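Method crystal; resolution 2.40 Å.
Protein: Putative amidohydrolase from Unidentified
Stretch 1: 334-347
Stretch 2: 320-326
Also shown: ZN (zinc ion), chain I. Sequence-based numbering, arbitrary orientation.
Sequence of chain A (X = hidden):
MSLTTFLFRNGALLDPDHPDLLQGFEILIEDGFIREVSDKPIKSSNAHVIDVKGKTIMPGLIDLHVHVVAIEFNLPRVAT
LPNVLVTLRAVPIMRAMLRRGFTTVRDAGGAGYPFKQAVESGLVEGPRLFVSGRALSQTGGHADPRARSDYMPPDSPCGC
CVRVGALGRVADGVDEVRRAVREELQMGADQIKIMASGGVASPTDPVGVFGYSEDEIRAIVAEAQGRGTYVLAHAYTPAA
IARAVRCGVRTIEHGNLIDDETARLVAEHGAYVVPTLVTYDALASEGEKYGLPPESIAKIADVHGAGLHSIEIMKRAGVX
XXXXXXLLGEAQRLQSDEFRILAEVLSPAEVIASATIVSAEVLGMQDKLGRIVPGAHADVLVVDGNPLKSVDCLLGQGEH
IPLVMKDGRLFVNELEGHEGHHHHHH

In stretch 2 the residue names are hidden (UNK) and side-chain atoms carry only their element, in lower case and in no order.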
ATOM      1  N   LEU A 334     -26.980  18.813  32.717  1.00 53.29           N
ATOM      2  CA  LEU A 334     -28.136  19.694  32.533  1.00 53.98           C
ATOM      3  C   LEU A 334     -29.299  19.037  31.802  1.00 51.94           C
ATOM      4  O   LEU A 334     -30.341  19.653  31.595  1.00 54.03           O
ATOM      5  CB  LEU A 334     -27.721  20.973  31.785  1.00 52.58           C
ATOM      6  CG  LEU A 334     -26.787  21.925  32.540  1.00 54.21           C
ATOM      7  CD1 LEU A 334     -26.089  22.881  31.589  1.00 47.90           C
ATOM      8  CD2 LEU A 334     -27.552  22.700  33.621  1.00 55.12           C
ATOM      9  N   GLN A 335     -29.119  17.786  31.417  1.00 52.52           N
ATOM     10  CA  GLN A 335     -30.149  17.051  30.689  1.00 53.08           C
ATOM     11  C   GLN A 335     -31.595  17.384  31.106  1.00 52.52           C
ATOM     12  O   GLN A 335     -32.428  17.731  30.270  1.00 54.43           O
ATOM     13  CB  GLN A 335     -29.891  15.555  30.841  1.00 54.87           C
ATOM     14  CG  GLN A 335     -30.641  14.677  29.873  1.00 45.69           C
ATOM     15  CD  GLN A 335     -30.219  13.233  30.022  1.00 49.24           C
ATOM     16  OE1 GLN A 335     -29.726  12.832  31.075  1.00 49.43           O
ATOM     17  NE2 GLN A 335     -30.397  12.443  28.967  1.00 49.32           N
ATOM     18  N   SER A 336     -31.907  17.267  32.391  1.00 52.45           N
ATOM     19  CA  SER A 336     -33.288  17.468  32.835  1.00 54.21           C
ATOM     20  C   SER A 336     -33.844  18.880  32.585  1.00 53.41           C
ATOM     21  O   SER A 336     -35.054  19.091  32.625  1.00 49.25           O
ATOM     22  CB  SER A 336     -33.434  17.108  34.303  1.00 52.52           C
ATOM     23  OG  SER A 336     -33.071  15.765  34.500  1.00 60.14           O
ATOM     24  N   ASP A 337     -32.971  19.842  32.318  1.00 52.57           N
ATOM     25  CA  ASP A 337     -33.438  21.198  32.059  1.00 56.61           C
ATOM     26  C   ASP A 337     -34.202  21.317  30.750  1.00 57.02           C
ATOM     27  O   ASP A 337     -34.825  22.341  30.489  1.00 55.74           O
ATOM     28  CB  ASP A 337     -32.282  22.189  32.075  1.00 55.28           C
ATOM     29  CG  ASP A 337     -31.883  22.581  33.471  1.00 64.54           C
ATOM     30  OD1 ASP A 337     -31.832  21.698  34.355  1.00 68.42           O
ATOM     31  OD2 ASP A 337     -31.626  23.781  33.687  1.00 80.22           O
ATOM     32  N   GLU A 338     -34.150  20.279  29.920  1.00 54.99           N
ATOM     33  CA  GLU A 338     -34.848  20.340  28.641  1.00 57.19           C
ATOM     34  C   GLU A 338     -36.360  20.307  28.860  1.00 54.83           C
ATOM     35  O   GLU A 338     -37.127  20.696  27.982  1.00 53.88           O
ATOM     36  CB  GLU A 338     -34.389  19.221  27.695  1.00 59.37           C
ATOM     37  CG  GLU A 338     -35.112  19.165  26.339  1.00 60.59           C
ATOM     38  CD  GLU A 338     -34.632  20.221  25.342  1.00 61.41           C
ATOM     39  OE1 GLU A 338     -35.169  20.249  24.205  1.00 47.72           O
ATOM     40  OE2 GLU A 338     -33.725  21.017  25.692  1.00 55.74           O
ATOM     41  N   PHE A 339     -36.779  19.839  30.033  1.00 56.22           N
ATOM     42  CA  PHE A 339     -38.197  19.841  30.399  1.00 55.82           C
ATOM     43  C   PHE A 339     -38.645  21.265  30.699  1.00 58.27           C
ATOM     44  O   PHE A 339     -39.626  21.759  30.134  1.00 57.65           O
ATOM     45  CB  PHE A 339     -38.451  18.951  31.618  1.00 54.04           C
ATOM     46  CG  PHE A 339     -38.305  17.484  31.340  1.00 50.06           C
ATOM     47  CD1 PHE A 339     -39.159  16.846  30.448  1.00 52.18           C
ATOM     48  CD2 PHE A 339     -37.322  16.732  31.983  1.00 53.46           C
ATOM     49  CE1 PHE A 339     -39.030  15.481  30.179  1.00 54.45           C
ATOM     50  CE2 PHE A 339     -37.182  15.357  31.728  1.00 36.18           C
ATOM     51  CZ  PHE A 339     -38.033  14.734  30.824  1.00 53.20           C
ATOM     52  N   ARG A 340     -37.903  21.922  31.583  1.00 63.34           N
ATOM     53  CA  ARG A 340     -38.126  23.325  31.913  1.00 63.58           C
ATOM     54  C   ARG A 340     -38.210  24.190  30.656  1.00 64.01           C
ATOM     55  O   ARG A 340     -39.151  24.971  30.481  1.00 67.42           O
ATOM     56  CB  ARG A 340     -36.987  23.834  32.802  1.00 67.40           C
ATOM     57  CG  ARG A 340     -37.315  25.104  33.578  1.00 73.23           C
ATOM     58  CD  ARG A 340     -36.056  25.844  34.027  1.00 79.74           C
ATOM     59  NE  ARG A 340     -35.454  26.625  32.945  1.00 87.97           N
ATOM     60  CZ  ARG A 340     -34.197  26.490  32.530  1.00 89.48           C
ATOM     61  NH1 ARG A 340     -33.396  25.608  33.114  1.00 85.21           N
ATOM     62  NH2 ARG A 340     -33.737  27.241  31.533  1.00 83.61           N
ATOM     63  N   ILE A 341     -37.215  24.056  29.788  1.00 60.16           N
ATOM     64  CA  ILE A 341     -37.135  24.884  28.592  1.00 57.54           C
ATOM     65  C   ILE A 341     -38.341  24.679  27.672  1.00 60.29           C
ATOM     66  O   ILE A 341     -39.006  25.645  27.286  1.00 63.81           O
ATOM     67  CB  ILE A 341     -35.830  24.626  27.828  1.00 58.26           C
ATOM     68  CG1 ILE A 341     -34.630  25.064  28.675  1.00 55.17           C
ATOM     69  CG2 ILE A 341     -35.841  25.349  26.496  1.00 61.75           C
ATOM     70  CD1 ILE A 341     -33.293  24.775  28.040  1.00 56.65           C
ATOM     71  N   LEU A 342     -38.636  23.428  27.329  1.00 57.11           N
ATOM     72  CA  LEU A 342     -39.799  23.131  26.493  1.00 55.77           C
ATOM     73  C   LEU A 342     -41.089  23.569  27.187  1.00 59.25           C
ATOM     74  O   LEU A 342     -42.069  23.922  26.534  1.00 58.29           O
ATOM     75  CB  LEU A 342     -39.862  21.637  26.152  1.00 53.22           C
ATOM     76  CG  LEU A 342     -38.687  21.012  25.382  1.00 51.50           C
ATOM     77  CD1 LEU A 342     -38.730  19.479  25.408  1.00 49.51           C
ATOM     78  CD2 LEU A 342     -38.633  21.511  23.951  1.00 41.52           C
ATOM     79  N   ALA A 343     -41.086  23.541  28.516  1.00 65.38           N
ATOM     80  CA  ALA A 343     -42.276  23.883  29.292  1.00 70.11           C
ATOM     81  C   ALA A 343     -42.723  25.323  29.054  1.00 72.88           C
ATOM     82  O   ALA A 343     -43.881  25.665  29.272  1.00 71.35           O
ATOM     83  CB  ALA A 343     -42.036  23.638  30.780  1.00 70.08           C
ATOM     84  N   GLU A 344     -41.798  26.164  28.605  1.00 75.76           N
ATOM     85  CA  GLU A 344     -42.103  27.561  28.357  1.00 75.18           C
ATOM     86  C   GLU A 344     -43.016  27.730  27.148  1.00 74.65           C
ATOM     87  O   GLU A 344     -43.600  28.796  26.940  1.00 77.39           O
ATOM     88  CB  GLU A 344     -40.819  28.350  28.137  1.00 77.75           C
ATOM     89  CG  GLU A 344     -39.849  28.289  29.296  1.00 93.20           C
ATOM     90  CD  GLU A 344     -38.471  28.814  28.922  1.00104.02           C
ATOM     91  OE1 GLU A 344     -38.209  28.985  27.707  1.00105.62           O
ATOM     92  OE2 GLU A 344     -37.654  29.050  29.841  1.00104.93           O
ATOM     93  N   VAL A 345     -43.151  26.684  26.346  1.00 67.50           N
ATOM     94  CA  VAL A 345     -43.910  26.815  25.112  1.00 67.45           C
ATOM     95  C   VAL A 345     -44.932  25.704  24.948  1.00 66.11           C
ATOM     96  O   VAL A 345     -45.975  25.901  24.325  1.00 65.95           O
ATOM     97  CB  VAL A 345     -42.981  26.868  23.876  1.00 68.53           C
ATOM     98  CG1 VAL A 345     -43.789  26.690  22.599  1.00 73.94           C
ATOM     99  CG2 VAL A 345     -42.212  28.181  23.848  1.00 61.72           C
ATOM    100  N   LEU A 346     -44.629  24.540  25.513  1.00 66.35           N
ATOM    101  CA  LEU A 346     -45.528  23.400  25.454  1.00 65.78           C
ATOM    102  C   LEU A 346     -46.136  23.154  26.827  1.00 65.91           C
ATOM    103  O   LEU A 346     -45.555  23.548  27.840  1.00 62.49           O
ATOM    104  CB  LEU A 346     -44.775  22.152  24.995  1.00 64.57           C
ATOM    105  CG  LEU A 346     -44.105  22.258  23.632  1.00 63.45           C
ATOM    106  CD1 LEU A 346     -43.556  20.917  23.209  1.00 56.25           C
ATOM    107  CD2 LEU A 346     -45.110  22.772  22.622  1.00 68.89           C
ATOM    108  N   SER A 347     -47.299  22.505  26.856  1.00 66.79           N
ATOM    109  CA  SER A 347     -47.939  22.146  28.119  1.00 67.49           C
ATOM    110  C   SER A 347     -47.162  21.015  28.772  1.00 69.75           C
ATOM    111  O   SER A 347     -46.565  20.187  28.081  1.00 68.92           O
ATOM    112  CB  SER A 347     -49.401  21.737  27.909  1.00 64.05           C
ATOM    113  OG  SER A 347     -49.512  20.398  27.468  1.00 63.27           O
ATOM    114  N   UNK A 320     -44.878  15.546  14.912  1.00 54.22           N
ATOM    115  CA  UNK A 320     -44.500  14.640  15.986  1.00 44.72           C
ATOM    116  C   UNK A 320     -43.083  14.967  16.487  1.00 49.70           C
ATOM    117  O   UNK A 320     -42.091  14.787  15.765  1.00 45.53           O
ATOM    118  c   UNK A 320     -46.023  12.682  15.346  1.00 48.05           C
ATOM    119  n   UNK A 320     -45.253   9.906  12.810  1.00 59.52           N
ATOM    120  c   UNK A 320     -45.399  10.525  14.168  1.00 63.74           C
ATOM    121  c   UNK A 320     -44.590  13.191  15.486  1.00 51.60           C
ATOM    122  c   UNK A 320     -46.234  11.799  14.125  1.00 55.95           C
ATOM    123  N   UNK A 321     -43.001  15.457  17.726  1.00 51.49           N
ATOM    124  CA  UNK A 321     -41.735  15.850  18.343  1.00 53.66           C
ATOM    125  C   UNK A 321     -41.285  14.867  19.420  1.00 59.37           C
ATOM    126  O   UNK A 321     -42.085  14.415  20.234  1.00 61.96           O
ATOM    127  s   UNK A 321     -41.757  20.003  18.630  1.00 52.75           S
ATOM    128  c   UNK A 321     -41.779  18.357  17.913  1.00 58.28           C
ATOM    129  c   UNK A 321     -43.502  20.259  18.944  1.00 64.74           C
ATOM    130  c   UNK A 321     -41.840  17.251  18.945  1.00 50.04           C
ATOM    131  N   UNK A 322     -39.995  14.536  19.416  1.00 60.10           N
ATOM    132  CA  UNK A 322     -39.430  13.651  20.426  1.00 53.79           C
ATOM    133  C   UNK A 322     -38.614  14.466  21.402  1.00 54.64           C
ATOM    134  O   UNK A 322     -38.448  15.662  21.231  1.00 60.84           O
ATOM    135  N   UNK A 323     -38.088  13.822  22.431  1.00 59.33           N
ATOM    136  CA  UNK A 323     -37.318  14.535  23.446  1.00 53.73           C
ATOM    137  C   UNK A 323     -35.824  14.264  23.261  1.00 54.69           C
ATOM    138  O   UNK A 323     -35.401  13.114  23.096  1.00 54.52           O
ATOM    139  c   UNK A 323     -37.580  15.773  26.702  1.00 57.55           C
ATOM    140  c   UNK A 323     -35.808  14.212  26.367  1.00 53.89           C
ATOM    141  c   UNK A 323     -37.042  14.719  25.980  1.00 50.49           C
ATOM    142  c   UNK A 323     -35.660  15.825  28.148  1.00 53.91           C
ATOM    143  c   UNK A 323     -36.890  16.331  27.782  1.00 53.48           C
ATOM    144  c   UNK A 323     -37.801  14.106  24.835  1.00 54.72           C
ATOM    145  c   UNK A 323     -35.115  14.763  27.443  1.00 55.74           C
ATOM    146  N   UNK A 324     -35.025  15.324  23.264  1.00 49.26           N
ATOM    147  CA  UNK A 324     -33.591  15.167  23.130  1.00 49.15           C
ATOM    148  C   UNK A 324     -32.830  16.282  23.804  1.00 50.20           C
ATOM    149  O   UNK A 324     -33.380  17.354  24.058  1.00 55.09           O
ATOM    150  N   UNK A 325     -31.549  16.040  24.070  1.00 50.86           N
ATOM    151  CA  UNK A 325     -30.739  16.993  24.812  1.00 49.59           C
ATOM    152  C   UNK A 325     -29.444  17.383  24.090  1.00 52.26           C
ATOM    153  O   UNK A 325     -29.139  18.575  23.971  1.00 53.80           O
ATOM    154  c   UNK A 325     -31.760  16.344  27.070  1.00 43.19           C
ATOM    155  o   UNK A 325     -29.778  15.226  26.227  1.00 54.52           O
ATOM    156  c   UNK A 325     -30.450  16.492  26.267  1.00 53.29           C
ATOM    157  N   UNK A 326     -28.681  16.385  23.632  1.00 48.95           N
ATOM    158  CA  UNK A 326     -27.444  16.615  22.864  1.00 46.48           C
ATOM    159  C   UNK A 326     -26.382  17.411  23.625  1.00 49.30           C
ATOM    160  O   UNK A 326     -25.762  18.318  23.068  1.00 53.10           O
ATOM    161  c   UNK A 326     -27.753  17.316  21.531  1.00 46.40           C
ATOM    162  c   UNK A 326     -26.579  17.287  20.559  1.00 53.09           C
ATOM    163  o   UNK A 326     -25.715  16.390  20.678  1.00 64.39           O
ATOM    164  o   UNK A 326     -26.518  18.164  19.667  1.00 55.88           O
TER
HETATM  165 ZN    ZN I 425     -25.684  15.159  18.630  1.00 59.68          ZN
HETATM  166  O   HOH W   1     -36.364  18.297  22.921  1.00 52.34           O

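Position 320 carries five side-chain atoms, four carbons in an unbranched row ending in nitrogen, and they stay out of reach of stretch 1. That chain is Lys-320; its amine finds a hydrogen-bonding partner elsewhere in the structure.

Position 321 has four side-chain atoms in a line: two carbons, a sulfur and a last carbon. Its CA-to-CB bond points toward stretch 1, and the last carbon of position 321 lies 4.3 Å from Leu-346 CD1, a loose apolar touch just beyond the helix. A thioether inside an unbranched chain means Met-321.

Position 322 has no side-chain atoms and makes no contact with stretch 1, so it is Gly-322.

Position 323 shows one carbon leading into a ring of six carbons, with no oxygen on the ring. The CA-to-CB bond runs sideways, but with chi1 at t the ring comes nearer to the helix, where it meets Phe-339, Leu-342 and Glu-338. This is Phe-323. Phe-323 CE1 sits 3.3 Å from Phe-339 CE1, over one face of the Phe-339 ring, and the two rings form an offset stack with centroids 4.5 Å apart and planes at 29°. Leu-342 CD1 approaches Phe-323 CD1 at 4.1 Å, and Glu-338 CG approaches Phe-323 CE1 at 3.6 Å.

Position 324 again lacks a side chain, and the contact falls to the backbone: the carbonyl O of position 324 lies 3.4 Å from Glu-338 CD. A CB would point away. This is Gly-324. Water 1 accepts from Gly-324 N at 3.3 Å and donates to Glu-338 OE1 at 2.6 Å, linking backbone to carboxylate. Gly-324 O and Glu-338 OE1, 3.4 Å apart, are both acceptors and do not bond directly.

Position 325 has one carbon carrying an oxygen and a second carbon. That second carbon of position 325 packs 3.4 Å from Gln-335 CG and 3.9 Å from Glu-338 CB. The beta-branched pattern is Thr-325, whose OG1 is hydrogen-bonded elsewhere in the structure.

Position 326 has two carbons, the second bearing two oxygens, and does not touch stretch 1. It is Asp-326; Asp-326 OD1 binds the zinc ion ZN at 2.4 Å.

The contact works by packing, without a direct hydrogen bond between the stretches. Phe-323 has the largest covered area and meets Glu-338, Phe-339 and Leu-342 on the helix. Even the polar residues Gln-335 and Glu-338 offer carbon to the other stretch, and a water supplies the polar link. The lesson for design is one well-seated ring, flanked by smaller apolar touches, with polar groups satisfied around it.

Stretch 2, residues 320-326: KMGFGTD
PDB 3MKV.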